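Local coordinates for protein N-acetylmuramoyl-L-alanine amidase (Peptoclostridium difficile, PDB 4RN7) that probably hydrolyses the amide bond between N-acetylmuramic acid and L-alanine in peptidoglycan, this chain being its zinc-binding amidase domain, at residues L33-K38 with V79-N84; Q112-T117 with I145-G150; V122-R127 with E164-Q169; Y4-D9 with N41-Q46. All coordinates share one frame; numbering follows the deposited sequence.

Contact 1: L33-K38 with V79-N84. With ZN (zinc ion), chain B.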
loop_
_atom_site.group_PDB
_atom_site.type_symbol
_atom_site.label_atom_id
_atom_site.label_comp_id
_atom_site.label_asym_id
_atom_site.label_seq_id
_atom_site.Cartn_x
_atom_site.Cartn_y
_atom_site.Cartn_z
ATOM N N LEU A 33 -5.176 7.810 1.319
ATOM C CA LEU A 33 -5.580 7.914 2.723
ATOM C C LEU A 33 -6.881 7.132 2.948
ATOM O O LEU A 33 -7.019 6.459 3.969
ATOM C CB LEU A 33 -5.746 9.373 3.125
ATOM C CG LEU A 33 -6.010 9.640 4.600
ATOM C CD1 LEU A 33 -4.836 9.100 5.414
ATOM C CD2 LEU A 33 -6.179 11.138 4.837
ATOM N N GLN A 34 -7.806 7.179 1.981
ATOM C CA GLN A 34 -9.076 6.479 2.127
ATOM C C GLN A 34 -8.849 4.981 2.193
ATOM O O GLN A 34 -9.394 4.297 3.061
ATOM C CB GLN A 34 -10.027 6.801 0.964
ATOM C CG GLN A 34 -10.557 8.228 0.980
ATOM C CD GLN A 34 -11.406 8.540 -0.241
ATOM O OE1 GLN A 34 -11.731 7.654 -1.027
ATOM N NE2 GLN A 34 -11.756 9.806 -0.407
ATOM N N ILE A 35 -8.042 4.477 1.270
ATOM C CA ILE A 35 -7.741 3.052 1.227
ATOM C C ILE A 35 -6.976 2.625 2.483
ATOM O O ILE A 35 -7.285 1.587 3.073
ATOM C CB ILE A 35 -6.943 2.712 -0.040
ATOM C CG1 ILE A 35 -7.833 2.877 -1.282
ATOM C CG2 ILE A 35 -6.374 1.301 0.022
ATOM C CD1 ILE A 35 -7.067 2.838 -2.595
ATOM N N ALA A 36 -5.999 3.433 2.904
ATOM C CA ALA A 36 -5.185 3.116 4.073
ATOM C C ALA A 36 -6.026 3.079 5.344
ATOM O O ALA A 36 -5.791 2.256 6.233
ATOM C CB ALA A 36 -4.058 4.138 4.230
ATOM N N LYS A 37 -6.990 3.991 5.446
ATOM C CA LYS A 37 -7.845 4.036 6.625
ATOM C C LYS A 37 -8.664 2.761 6.748
ATOM O O LYS A 37 -8.838 2.237 7.849
ATOM C CB LYS A 37 -8.752 5.264 6.605
ATOM C CG LYS A 37 -8.044 6.534 7.068
ATOM C CD LYS A 37 -8.976 7.731 7.035
ATOM C CE LYS A 37 -8.277 8.967 7.593
ATOM N NZ LYS A 37 -9.088 10.204 7.398
ATOM N N LYS A 38 -9.173 2.263 5.622
ATOM C CA LYS A 38 -9.922 1.017 5.634
ATOM C C LYS A 38 -9.015 -0.141 6.022
ATOM O O LYS A 38 -9.408 -0.999 6.820
ATOM C CB LYS A 38 -10.570 0.760 4.270
ATOM C CG LYS A 38 -11.762 1.664 3.994
ATOM C CD LYS A 38 -12.530 1.185 2.756
ATOM C CE LYS A 38 -13.719 2.092 2.462
ATOM N NZ LYS A 38 -13.295 3.507 2.309
ATOM N N VAL A 79 3.494 -1.544 4.938
ATOM C CA VAL A 79 2.715 -1.542 3.692
ATOM C C VAL A 79 2.460 -0.097 3.296
ATOM O O VAL A 79 1.802 0.663 4.040
ATOM C CB VAL A 79 1.375 -2.296 3.828
ATOM C CG1 VAL A 79 0.620 -2.305 2.480
ATOM C CG2 VAL A 79 1.615 -3.729 4.294
ATOM N N SER A 80 3.009 0.292 2.150
ATOM C CA SER A 80 2.788 1.629 1.616
ATOM C C SER A 80 1.683 1.527 0.576
ATOM O O SER A 80 1.650 0.569 -0.208
ATOM C CB SER A 80 4.063 2.173 0.974
ATOM O OG SER A 80 3.902 3.522 0.559
ATOM N N ILE A 81 0.786 2.505 0.578
ATOM C CA ILE A 81 -0.376 2.477 -0.317
ATOM C C ILE A 81 -0.273 3.628 -1.313
ATOM O O ILE A 81 -0.269 4.791 -0.907
ATOM C CB ILE A 81 -1.673 2.635 0.494
ATOM C CG1 ILE A 81 -1.848 1.441 1.450
ATOM C CG2 ILE A 81 -2.875 2.761 -0.439
ATOM C CD1 ILE A 81 -2.003 0.091 0.727
ATOM N N HIS A 82 -0.181 3.310 -2.603
ATOM C CA HIS A 82 -0.056 4.324 -3.648
ATOM C C HIS A 82 -1.006 3.971 -4.793
ATOM O O HIS A 82 -1.612 2.909 -4.771
ATOM C CB HIS A 82 1.363 4.346 -4.205
ATOM C CG HIS A 82 2.331 5.135 -3.383
ATOM N ND1 HIS A 82 2.865 6.324 -3.824
ATOM C CD2 HIS A 82 2.873 4.905 -2.161
ATOM C CE1 HIS A 82 3.696 6.799 -2.911
ATOM N NE2 HIS A 82 3.726 5.956 -1.893
ATOM N N LEU A 83 -1.152 4.874 -5.762
ATOM C CA LEU A 83 -1.859 4.554 -7.011
ATOM C C LEU A 83 -0.864 4.739 -8.139
ATOM O O LEU A 83 0.017 5.602 -8.085
ATOM C CB LEU A 83 -3.064 5.465 -7.240
ATOM C CG LEU A 83 -4.107 5.518 -6.119
ATOM C CD1 LEU A 83 -5.200 6.539 -6.444
ATOM C CD2 LEU A 83 -4.709 4.135 -5.912
ATOM N N ASN A 84 -0.998 3.930 -9.174
ATOM C CA ASN A 84 -0.056 3.995 -10.256
ATOM C C ASN A 84 -0.411 5.122 -11.225
ATOM O O ASN A 84 -1.526 5.676 -11.198
ATOM C CB ASN A 84 -0.021 2.643 -10.981
ATOM C CG ASN A 84 1.385 2.239 -11.385
ATOM O OD1 ASN A 84 2.199 3.085 -11.748
ATOM N ND2 ASN A 84 1.676 0.941 -11.323
HETATM ZN ZN ZN B . 2.410 7.523 -5.464
#
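The imidazole of His82 stands on the side of strand 79-84 turned away from helix 33-38, while Ile81 on the other side meets Ile35 of that helix. Ser80 OG lies at the ring edge, in its plane, and ND1 binds zinc at 2.1 Å. The rings of His12 and Phe134 also meet the imidazole, their planes steeply inclined to it. Toward the helix the chemistry is wholly apolar. Ile35 CG2 packs on Ile81 CG2 at 3.8 Å, the two side chains passing at a slant; CG1 lies beside the backbone N (chi1 -69° in Ile35, -64° in Ile81), which leaves CG2 anti to N and turns the two CG2 methyls toward each other. Ala36 CB approaches Ile81 CG1 at 4.5 Å, and Ile35 CD1 reaches Leu83 CD2 at 4.3 Å. These short side chains meet directly at an axis distance of 8.4 Å, and Leu170 and Ile174 close in on Ile35 and Ile81. Just beside the metal ligand, Leu83 N donates to Glu28 OE2 and so helps position a second zinc ligand. Strand 77-84 thus turns Ile81 to the helix and His82 to the zinc, completing the His12, Glu28, His82 site of this Amidase_3 domain.

Contact 2: Q112-T117 with I145-G150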
loop_
_atom_site.group_PDB
_atom_site.type_symbol
_atom_site.label_atom_id
_atom_site.label_comp_id
_atom_site.label_asym_id
_atom_site.label_seq_id
_atom_site.Cartn_x
_atom_site.Cartn_y
_atom_site.Cartn_z
ATOM N N GLN A 112 4.568 -11.146 -2.804
ATOM C CA GLN A 112 3.853 -12.138 -3.599
ATOM C C GLN A 112 2.557 -12.584 -2.918
ATOM O O GLN A 112 1.518 -12.728 -3.571
ATOM C CB GLN A 112 4.738 -13.347 -3.909
ATOM C CG GLN A 112 4.096 -14.330 -4.883
ATOM C CD GLN A 112 3.783 -13.700 -6.237
ATOM O OE1 GLN A 112 4.651 -13.621 -7.107
ATOM N NE2 GLN A 112 2.541 -13.246 -6.417
ATOM N N THR A 113 2.620 -12.798 -1.606
ATOM C CA THR A 113 1.450 -13.242 -0.854
ATOM C C THR A 113 0.341 -12.186 -0.896
ATOM O O THR A 113 -0.815 -12.502 -1.210
ATOM C CB THR A 113 1.827 -13.605 0.594
ATOM O OG1 THR A 113 2.784 -14.669 0.569
ATOM C CG2 THR A 113 0.607 -14.054 1.379
ATOM N N VAL A 114 0.700 -10.939 -0.602
ATOM C CA VAL A 114 -0.260 -9.838 -0.665
ATOM C C VAL A 114 -0.804 -9.655 -2.088
ATOM O O VAL A 114 -2.021 -9.598 -2.288
ATOM C CB VAL A 114 0.339 -8.535 -0.114
ATOM C CG1 VAL A 114 -0.527 -7.332 -0.491
ATOM C CG2 VAL A 114 0.491 -8.632 1.413
ATOM N N GLN A 115 0.087 -9.594 -3.074
ATOM C CA GLN A 115 -0.341 -9.463 -4.478
ATOM C C GLN A 115 -1.319 -10.555 -4.925
ATOM O O GLN A 115 -2.368 -10.256 -5.506
ATOM C CB GLN A 115 0.874 -9.429 -5.410
ATOM C CG GLN A 115 0.527 -9.421 -6.897
ATOM C CD GLN A 115 0.070 -8.058 -7.383
ATOM O OE1 GLN A 115 0.311 -7.039 -6.734
ATOM N NE2 GLN A 115 -0.591 -8.033 -8.540
ATOM N N SER A 116 -0.988 -11.815 -4.656
ATOM C CA SER A 116 -1.865 -12.911 -5.048
ATOM C C SER A 116 -3.218 -12.851 -4.345
ATOM O O SER A 116 -4.247 -13.165 -4.940
ATOM C CB SER A 116 -1.187 -14.252 -4.783
ATOM O OG SER A 116 -0.051 -14.394 -5.609
ATOM N N THR A 117 -3.214 -12.435 -3.083
ATOM C CA THR A 117 -4.448 -12.378 -2.312
ATOM C C THR A 117 -5.347 -11.246 -2.826
ATOM O O THR A 117 -6.567 -11.419 -2.958
ATOM C CB THR A 117 -4.149 -12.210 -0.810
ATOM O OG1 THR A 117 -3.287 -13.276 -0.383
ATOM C CG2 THR A 117 -5.440 -12.266 -0.009
ATOM N N ILE A 145 6.573 -3.476 1.625
ATOM C CA ILE A 145 6.029 -3.493 0.269
ATOM C C ILE A 145 5.312 -2.178 -0.019
ATOM O O ILE A 145 4.928 -1.451 0.908
ATOM C CB ILE A 145 5.056 -4.676 0.030
ATOM C CG1 ILE A 145 3.835 -4.582 0.964
ATOM C CG2 ILE A 145 5.794 -6.009 0.193
ATOM C CD1 ILE A 145 2.741 -5.613 0.671
ATOM N N LEU A 146 5.151 -1.868 -1.305
ATOM C CA LEU A 146 4.368 -0.714 -1.719
ATOM C C LEU A 146 3.394 -1.252 -2.743
ATOM O O LEU A 146 3.807 -1.853 -3.732
ATOM C CB LEU A 146 5.258 0.379 -2.341
ATOM C CG LEU A 146 4.565 1.658 -2.849
ATOM C CD1 LEU A 146 5.506 2.850 -2.747
ATOM C CD2 LEU A 146 4.056 1.518 -4.293
ATOM N N ILE A 147 2.103 -1.061 -2.483
ATOM C CA ILE A 147 1.091 -1.547 -3.406
ATOM C C ILE A 147 0.607 -0.405 -4.281
ATOM O O ILE A 147 0.128 0.601 -3.758
ATOM C CB ILE A 147 -0.113 -2.141 -2.663
ATOM C CG1 ILE A 147 0.357 -3.121 -1.583
ATOM C CG2 ILE A 147 -1.026 -2.886 -3.654
ATOM C CD1 ILE A 147 -0.731 -3.535 -0.602
ATOM N N GLU A 148 0.711 -0.581 -5.605
ATOM C CA GLU A 148 0.196 0.392 -6.569
ATOM C C GLU A 148 -1.217 -0.053 -6.923
ATOM O O GLU A 148 -1.406 -0.966 -7.730
ATOM C CB GLU A 148 1.066 0.445 -7.833
ATOM C CG GLU A 148 2.497 0.995 -7.599
ATOM C CD GLU A 148 2.536 2.502 -7.416
ATOM O OE1 GLU A 148 1.469 3.119 -7.259
ATOM O OE2 GLU A 148 3.638 3.088 -7.417
ATOM N N CYS A 149 -2.202 0.606 -6.320
ATOM C CA CYS A 149 -3.562 0.069 -6.267
ATOM C C CYS A 149 -4.427 0.391 -7.486
ATOM O O CYS A 149 -5.634 0.621 -7.347
ATOM C CB CYS A 149 -4.273 0.547 -5.005
ATOM S SG CYS A 149 -3.512 -0.070 -3.471
ATOM N N GLY A 150 -3.823 0.406 -8.668
ATOM C CA GLY A 150 -4.576 0.682 -9.886
ATOM C C GLY A 150 -4.062 1.982 -10.471
ATOM O O GLY A 150 -3.366 2.730 -9.782
#
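Val114 rests its two methyls on the CD1 tips of Ile145 and Ile147, where helix 107-122 packs on strand 144-151. The helix links strands 95-99 and 126-131, parallel neighbours in the sheet, as the middle of a beta-alpha-beta crossover, and this contact is where it also rests on the more central strand. The packing is apolar and buried. Val114 CG2 touches Ile145 CD1 at 3.8 Å, and Val114 CG1 touches Ile147 CD1 at the same 3.8 Å. Both isoleucines thus use the tip of the longer branch, but they come differently: Ile147 lies at about a right angle to Val114, and Ile145 runs at a slant to it. In Ile145 that branch sits between the backbone N and the carbonyl carbon (chi1 62°), a less common choice that carries CD1 to the valine. Ile174 of helix 164-185 adds to the cover over Ile147.

The polar bonds of the helix lie outside this packing. Gln115 is buried, and its amide is well satisfied: OE1 bonds with Thr97 OG1, while NE2 donates to Ile95 O and Asp126 OD1, tying the helix to both strands of the crossover. On the outward side Gln112 NE2 donates to Ser116 OG at 2.9 Å, a bent bond of 131°. One residue along, Thr113 O is gripped from opposite faces of its carbonyl plane, by Thr117 N at 3.0 Å and by Thr117 OG1 at 2.7 Å.

Contact 3: V122-R127 with E164-Q169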
loop_
_atom_site.group_PDB
_atom_site.type_symbol
_atom_site.label_atom_id
_atom_site.label_comp_id
_atom_site.label_asym_id
_atom_site.label_seq_id
_atom_site.Cartn_x
_atom_site.Cartn_y
_atom_site.Cartn_z
ATOM N N VAL A 122 -10.294 -8.693 -5.487
ATOM C CA VAL A 122 -10.842 -7.662 -6.376
ATOM C C VAL A 122 -10.863 -8.126 -7.830
ATOM O O VAL A 122 -11.582 -7.553 -8.665
ATOM C CB VAL A 122 -10.092 -6.322 -6.261
ATOM C CG1 VAL A 122 -10.513 -5.594 -5.003
ATOM C CG2 VAL A 122 -8.603 -6.554 -6.260
ATOM N N LYS A 123 -10.090 -9.171 -8.122
ATOM C CA LYS A 123 -10.114 -9.803 -9.453
ATOM C C LYS A 123 -9.775 -8.777 -10.530
ATOM O O LYS A 123 -10.504 -8.589 -11.513
ATOM C CB LYS A 123 -11.456 -10.498 -9.728
ATOM C CG LYS A 123 -11.769 -11.654 -8.778
ATOM C CD LYS A 123 -12.910 -11.301 -7.835
ATOM N N VAL A 124 -8.656 -8.106 -10.291
ATOM C CA VAL A 124 -8.101 -7.084 -11.155
ATOM C C VAL A 124 -6.971 -7.748 -11.913
ATOM O O VAL A 124 -6.592 -8.882 -11.610
ATOM C CB VAL A 124 -7.499 -5.954 -10.315
ATOM C CG1 VAL A 124 -8.591 -5.209 -9.593
ATOM C CG2 VAL A 124 -6.521 -6.523 -9.314
ATOM N N ARG A 125 -6.423 -7.028 -12.882
ATOM C CA ARG A 125 -5.323 -7.533 -13.685
ATOM C C ARG A 125 -4.094 -7.695 -12.799
ATOM O O ARG A 125 -3.738 -6.779 -12.053
ATOM C CB ARG A 125 -5.049 -6.558 -14.826
ATOM C CG ARG A 125 -3.850 -6.873 -15.682
ATOM C CD ARG A 125 -3.962 -6.109 -16.998
ATOM N NE ARG A 125 -2.667 -5.937 -17.640
ATOM C CZ ARG A 125 -2.171 -6.776 -18.542
ATOM N NH1 ARG A 125 -2.866 -7.848 -18.912
ATOM N NH2 ARG A 125 -0.978 -6.545 -19.075
ATOM N N ASP A 126 -3.465 -8.866 -12.872
ATOM C CA ASP A 126 -2.320 -9.193 -12.015
ATOM C C ASP A 126 -1.008 -8.757 -12.683
ATOM O O ASP A 126 -0.467 -9.460 -13.537
ATOM C CB ASP A 126 -2.349 -10.700 -11.704
ATOM C CG ASP A 126 -1.207 -11.162 -10.828
ATOM O OD1 ASP A 126 -0.415 -10.329 -10.342
ATOM O OD2 ASP A 126 -1.114 -12.390 -10.610
ATOM N N ARG A 127 -0.512 -7.581 -12.298
ATOM C CA ARG A 127 0.728 -7.045 -12.851
ATOM C C ARG A 127 1.962 -7.626 -12.155
ATOM O O ARG A 127 3.095 -7.311 -12.528
ATOM C CB ARG A 127 0.741 -5.514 -12.774
ATOM C CG ARG A 127 -0.396 -4.847 -13.543
ATOM C CD ARG A 127 -0.377 -3.323 -13.397
ATOM N NE ARG A 127 0.820 -2.721 -13.982
ATOM C CZ ARG A 127 0.911 -2.346 -15.253
ATOM N NH1 ARG A 127 -0.116 -2.509 -16.077
ATOM N NH2 ARG A 127 2.032 -1.815 -15.709
ATOM N N GLU A 164 -16.339 2.965 -2.815
ATOM C CA GLU A 164 -16.130 2.531 -1.444
ATOM C C GLU A 164 -16.148 1.013 -1.307
ATOM O O GLU A 164 -15.408 0.446 -0.503
ATOM C CB GLU A 164 -17.192 3.161 -0.544
ATOM C CG GLU A 164 -17.093 4.682 -0.446
ATOM C CD GLU A 164 -16.224 5.146 0.713
ATOM O OE1 GLU A 164 -16.110 4.399 1.709
ATOM O OE2 GLU A 164 -15.663 6.260 0.629
ATOM N N LYS A 165 -16.996 0.352 -2.086
ATOM C CA LYS A 165 -17.100 -1.096 -1.984
ATOM C C LYS A 165 -15.847 -1.734 -2.576
ATOM O O LYS A 165 -15.368 -2.757 -2.091
ATOM C CB LYS A 165 -18.405 -1.608 -2.627
ATOM C CG LYS A 165 -19.559 -1.735 -1.604
ATOM C CD LYS A 165 -20.943 -1.731 -2.249
ATOM C CE LYS A 165 -22.045 -1.811 -1.195
ATOM N NZ LYS A 165 -22.161 -3.170 -0.584
ATOM N N TYR A 166 -15.290 -1.090 -3.594
ATOM C CA TYR A 166 -14.049 -1.544 -4.187
ATOM C C TYR A 166 -12.897 -1.313 -3.208
ATOM O O TYR A 166 -12.028 -2.168 -3.047
ATOM C CB TYR A 166 -13.778 -0.771 -5.464
ATOM C CG TYR A 166 -12.569 -1.260 -6.192
ATOM C CD1 TYR A 166 -12.634 -2.409 -6.966
ATOM C CD2 TYR A 166 -11.357 -0.585 -6.106
ATOM C CE1 TYR A 166 -11.535 -2.871 -7.638
ATOM C CE2 TYR A 166 -10.244 -1.044 -6.785
ATOM C CZ TYR A 166 -10.345 -2.185 -7.546
ATOM O OH TYR A 166 -9.262 -2.668 -8.234
ATOM N N GLN A 167 -12.878 -0.158 -2.564
ATOM C CA GLN A 167 -11.834 0.092 -1.576
ATOM C C GLN A 167 -11.912 -0.939 -0.453
ATOM O O GLN A 167 -10.890 -1.383 0.061
ATOM C CB GLN A 167 -11.955 1.505 -1.012
ATOM C CG GLN A 167 -11.516 2.595 -1.990
ATOM C CD GLN A 167 -11.674 3.973 -1.377
ATOM O OE1 GLN A 167 -11.993 4.097 -0.199
ATOM N NE2 GLN A 167 -11.459 5.009 -2.171
ATOM N N ASP A 168 -13.128 -1.327 -0.088
ATOM C CA ASP A 168 -13.324 -2.289 0.991
ATOM C C ASP A 168 -12.792 -3.677 0.626
ATOM O O ASP A 168 -12.131 -4.333 1.429
ATOM C CB ASP A 168 -14.808 -2.371 1.339
ATOM C CG ASP A 168 -15.069 -3.235 2.541
ATOM O OD1 ASP A 168 -14.776 -2.782 3.665
ATOM O OD2 ASP A 168 -15.575 -4.364 2.364
ATOM N N GLN A 169 -13.097 -4.109 -0.591
ATOM C CA GLN A 169 -12.626 -5.395 -1.093
ATOM C C GLN A 169 -11.114 -5.415 -1.166
ATOM O O GLN A 169 -10.487 -6.390 -0.770
ATOM C CB GLN A 169 -13.165 -5.651 -2.488
ATOM C CG GLN A 169 -14.646 -5.865 -2.570
ATOM C CD GLN A 169 -15.058 -6.220 -3.976
ATOM O OE1 GLN A 169 -15.184 -7.398 -4.322
ATOM N NE2 GLN A 169 -15.253 -5.201 -4.807
#
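Small apolar packing at the surface joins Val122 and Val124, where the chain leaves helix 107-122, to Tyr166 and Gln169 in the first turns of helix 164-185. Val122 carries most of it. Its CG1 rests on Gln169 CB at 3.7 Å, in the conformer modelled here, and comes within 3.9 Å of Tyr166 CE1, neither squarely over the ring nor at its edge. The tyrosine reaches this far because its ring is swung anti to the backbone N (chi1 -175°), although its CB does not itself point at the valines. Helix 107-122 of the beta-alpha-beta crossover ends here, Lys123 with positive phi being the first residue past it, and the chain then turns to enter edge strand 126-131, with Val124 left facing the tyrosine. Val124 CG1 lies at the ring edge, near its plane, 4.1 Å from Tyr166 CZ; its 3.0 Å separation from Tyr166 OH is too short for ordinary packing and is doubtful in detail. At the start of its helix Tyr166 N bonds to Asn163 OD1. On the strand side, Arg127 NE forms a salt bridge with Glu96.

Contact 4: Y4-D9 with N41-Q46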
loop_
_atom_site.group_PDB
_atom_site.type_symbol
_atom_site.label_atom_id
_atom_site.label_comp_id
_atom_site.label_asym_id
_atom_site.label_seq_id
_atom_site.Cartn_x
_atom_site.Cartn_y
_atom_site.Cartn_z
ATOM N N TYR A 4 2.060 -8.375 16.594
ATOM C CA TYR A 4 2.780 -7.910 15.417
ATOM C C TYR A 4 2.367 -6.476 15.164
ATOM O O TYR A 4 1.196 -6.128 15.333
ATOM C CB TYR A 4 2.439 -8.746 14.184
ATOM C CG TYR A 4 2.807 -10.206 14.288
ATOM C CD1 TYR A 4 4.056 -10.655 13.890
ATOM C CD2 TYR A 4 1.896 -11.138 14.766
ATOM C CE1 TYR A 4 4.395 -11.994 13.979
ATOM C CE2 TYR A 4 2.226 -12.480 14.860
ATOM C CZ TYR A 4 3.476 -12.903 14.463
ATOM O OH TYR A 4 3.806 -14.237 14.549
ATOM N N THR A 5 3.324 -5.645 14.765
ATOM C CA THR A 5 3.038 -4.251 14.453
ATOM C C THR A 5 3.073 -4.078 12.933
ATOM O O THR A 5 4.067 -4.428 12.288
ATOM C CB THR A 5 4.062 -3.308 15.105
ATOM O OG1 THR A 5 3.968 -3.411 16.536
ATOM C CG2 THR A 5 3.801 -1.867 14.683
ATOM N N VAL A 6 1.988 -3.558 12.369
ATOM C CA VAL A 6 1.937 -3.288 10.934
ATOM C C VAL A 6 1.954 -1.778 10.742
ATOM O O VAL A 6 1.088 -1.078 11.267
ATOM C CB VAL A 6 0.675 -3.884 10.305
ATOM C CG1 VAL A 6 0.645 -3.629 8.794
ATOM C CG2 VAL A 6 0.623 -5.387 10.584
ATOM N N PHE A 7 2.951 -1.283 10.008
ATOM C CA PHE A 7 3.062 0.147 9.731
ATOM C C PHE A 7 2.436 0.411 8.365
ATOM O O PHE A 7 2.879 -0.156 7.356
ATOM C CB PHE A 7 4.528 0.568 9.732
ATOM C CG PHE A 7 4.747 2.059 9.623
ATOM C CD1 PHE A 7 4.801 2.678 8.381
ATOM C CD2 PHE A 7 4.913 2.838 10.765
ATOM C CE1 PHE A 7 5.008 4.036 8.270
ATOM C CE2 PHE A 7 5.125 4.203 10.655
ATOM C CZ PHE A 7 5.174 4.800 9.412
ATOM N N ILE A 8 1.406 1.257 8.335
ATOM C CA ILE A 8 0.713 1.571 7.085
ATOM C C ILE A 8 1.130 2.977 6.647
ATOM O O ILE A 8 1.050 3.919 7.426
ATOM C CB ILE A 8 -0.809 1.548 7.257
ATOM C CG1 ILE A 8 -1.291 0.165 7.708
ATOM C CG2 ILE A 8 -1.505 1.938 5.951
ATOM C CD1 ILE A 8 -0.947 -0.961 6.735
ATOM N N ASP A 9 1.575 3.105 5.399
ATOM C CA ASP A 9 2.061 4.379 4.881
ATOM C C ASP A 9 1.216 4.846 3.684
ATOM O O ASP A 9 1.435 4.413 2.548
ATOM C CB ASP A 9 3.521 4.238 4.446
ATOM C CG ASP A 9 4.048 5.488 3.774
ATOM O OD1 ASP A 9 3.872 6.598 4.341
ATOM O OD2 ASP A 9 4.627 5.384 2.670
ATOM N N ASN A 41 -8.211 0.137 9.820
ATOM C CA ASN A 41 -9.356 -0.250 10.631
ATOM C C ASN A 41 -9.552 -1.759 10.666
ATOM O O ASN A 41 -9.853 -2.325 11.716
ATOM C CB ASN A 41 -10.634 0.439 10.148
ATOM C CG ASN A 41 -11.829 0.139 11.037
ATOM O OD1 ASN A 41 -12.848 -0.376 10.577
ATOM N ND2 ASN A 41 -11.699 0.440 12.319
ATOM N N LYS A 42 -9.370 -2.412 9.519
ATOM C CA LYS A 42 -9.529 -3.863 9.450
ATOM C C LYS A 42 -8.437 -4.602 10.219
ATOM O O LYS A 42 -8.722 -5.560 10.936
ATOM C CB LYS A 42 -9.574 -4.348 7.996
ATOM C CG LYS A 42 -10.836 -3.967 7.240
ATOM C CD LYS A 42 -10.852 -4.637 5.861
ATOM C CE LYS A 42 -11.948 -4.060 4.967
ATOM N NZ LYS A 42 -13.296 -4.068 5.599
ATOM N N LEU A 43 -7.188 -4.162 10.073
ATOM C CA LEU A 43 -6.082 -4.797 10.786
ATOM C C LEU A 43 -6.219 -4.651 12.295
ATOM O O LEU A 43 -5.929 -5.585 13.046
ATOM C CB LEU A 43 -4.744 -4.221 10.324
ATOM C CG LEU A 43 -4.276 -4.691 8.952
ATOM C CD1 LEU A 43 -3.123 -3.828 8.466
ATOM C CD2 LEU A 43 -3.856 -6.158 9.011
ATOM N N SER A 44 -6.680 -3.484 12.735
ATOM C CA SER A 44 -6.772 -3.211 14.164
ATOM C C SER A 44 -7.781 -4.122 14.862
ATOM O O SER A 44 -7.727 -4.283 16.081
ATOM C CB SER A 44 -7.113 -1.744 14.417
ATOM O OG SER A 44 -8.493 -1.514 14.222
ATOM N N LYS A 45 -8.677 -4.733 14.091
ATOM C CA LYS A 45 -9.687 -5.638 14.649
ATOM C C LYS A 45 -9.126 -7.035 14.903
ATOM O O LYS A 45 -9.706 -7.820 15.662
ATOM C CB LYS A 45 -10.908 -5.732 13.724
ATOM C CG LYS A 45 -11.666 -4.417 13.545
ATOM C CD LYS A 45 -12.962 -4.617 12.764
ATOM N N GLN A 46 -8.001 -7.343 14.263
ATOM C CA GLN A 46 -7.341 -8.628 14.452
ATOM C C GLN A 46 -6.681 -8.683 15.826
ATOM O O GLN A 46 -6.187 -7.671 16.325
ATOM C CB GLN A 46 -6.317 -8.871 13.346
ATOM C CG GLN A 46 -6.852 -8.598 11.948
ATOM C CD GLN A 46 -8.125 -9.373 11.652
ATOM O OE1 GLN A 46 -8.279 -10.522 12.075
ATOM N NE2 GLN A 46 -9.049 -8.742 10.928
#
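The turn that brings Leu43 against Val6 and Ile8 starts at Asn41, near the end of helix 28-44. Asn41 O receives Ser44 OG at 3.0 Å from above its carbonyl plane, at least in one of the two conformers modelled for each residue. Lys42 does not touch strand 4-9; its NZ makes a salt bridge with Asp168.

Leu43 alone carries the helical side of the packing. Its CG is anti to the carbonyl carbon (chi1 -75°), which extends CD1 toward strand 4-9, where this one methyl touches both partners: Val6 CG1 at 3.8 Å and Ile8 CD1 at 4.0 Å. Val6 and Leu43 stand roughly at right angles to one another, whereas the meeting with Ile8 is more slanting. Residues two apart on a strand point to the same face, so one leucine can span the pair.

Past Ser44, two donors share the carbonyl oxygen of Lys42. Lys45 N bonds to Lys42 O at 3.3 Å, and Gln46 folds its amide back so that NE2 reaches the same oxygen at 3.2 Å from the opposite face of its plane. Gln46 N meanwhile bonds to Leu43 O.

The whole forms part of a beta-alpha-beta unit in which strand 4-10, helix 28-44 and strand 49-53 follow in order. Leu43 also touches Val51 of the outer strand, Ile8 meets Ala36 and Leu39 further back on the helix, and helix 164-185 lies alongside at Lys42.

In the fold
Contacts 1, 2 and 4 are buried and purely apolar across their interfaces, each laying a helix on one strand of the same mixed sheet; contact 3 lies at the surface and brings in a tyrosine ring and a glutamine stem. Contacts 1 and 4 share helix 28-44, which spans the neighbouring strands 77-84 and 4-10, while strand 144-151 of contact 2 borders strand 77-84 on its other side. Contact 1 alone holds a zinc ligand. Polar links run between contacts: Gln167 of contact 3 bonds to Gln34 and Lys38 of contact 1, and a salt bridge ties contacts 3 and 4, joining helices 28-44 and 164-185.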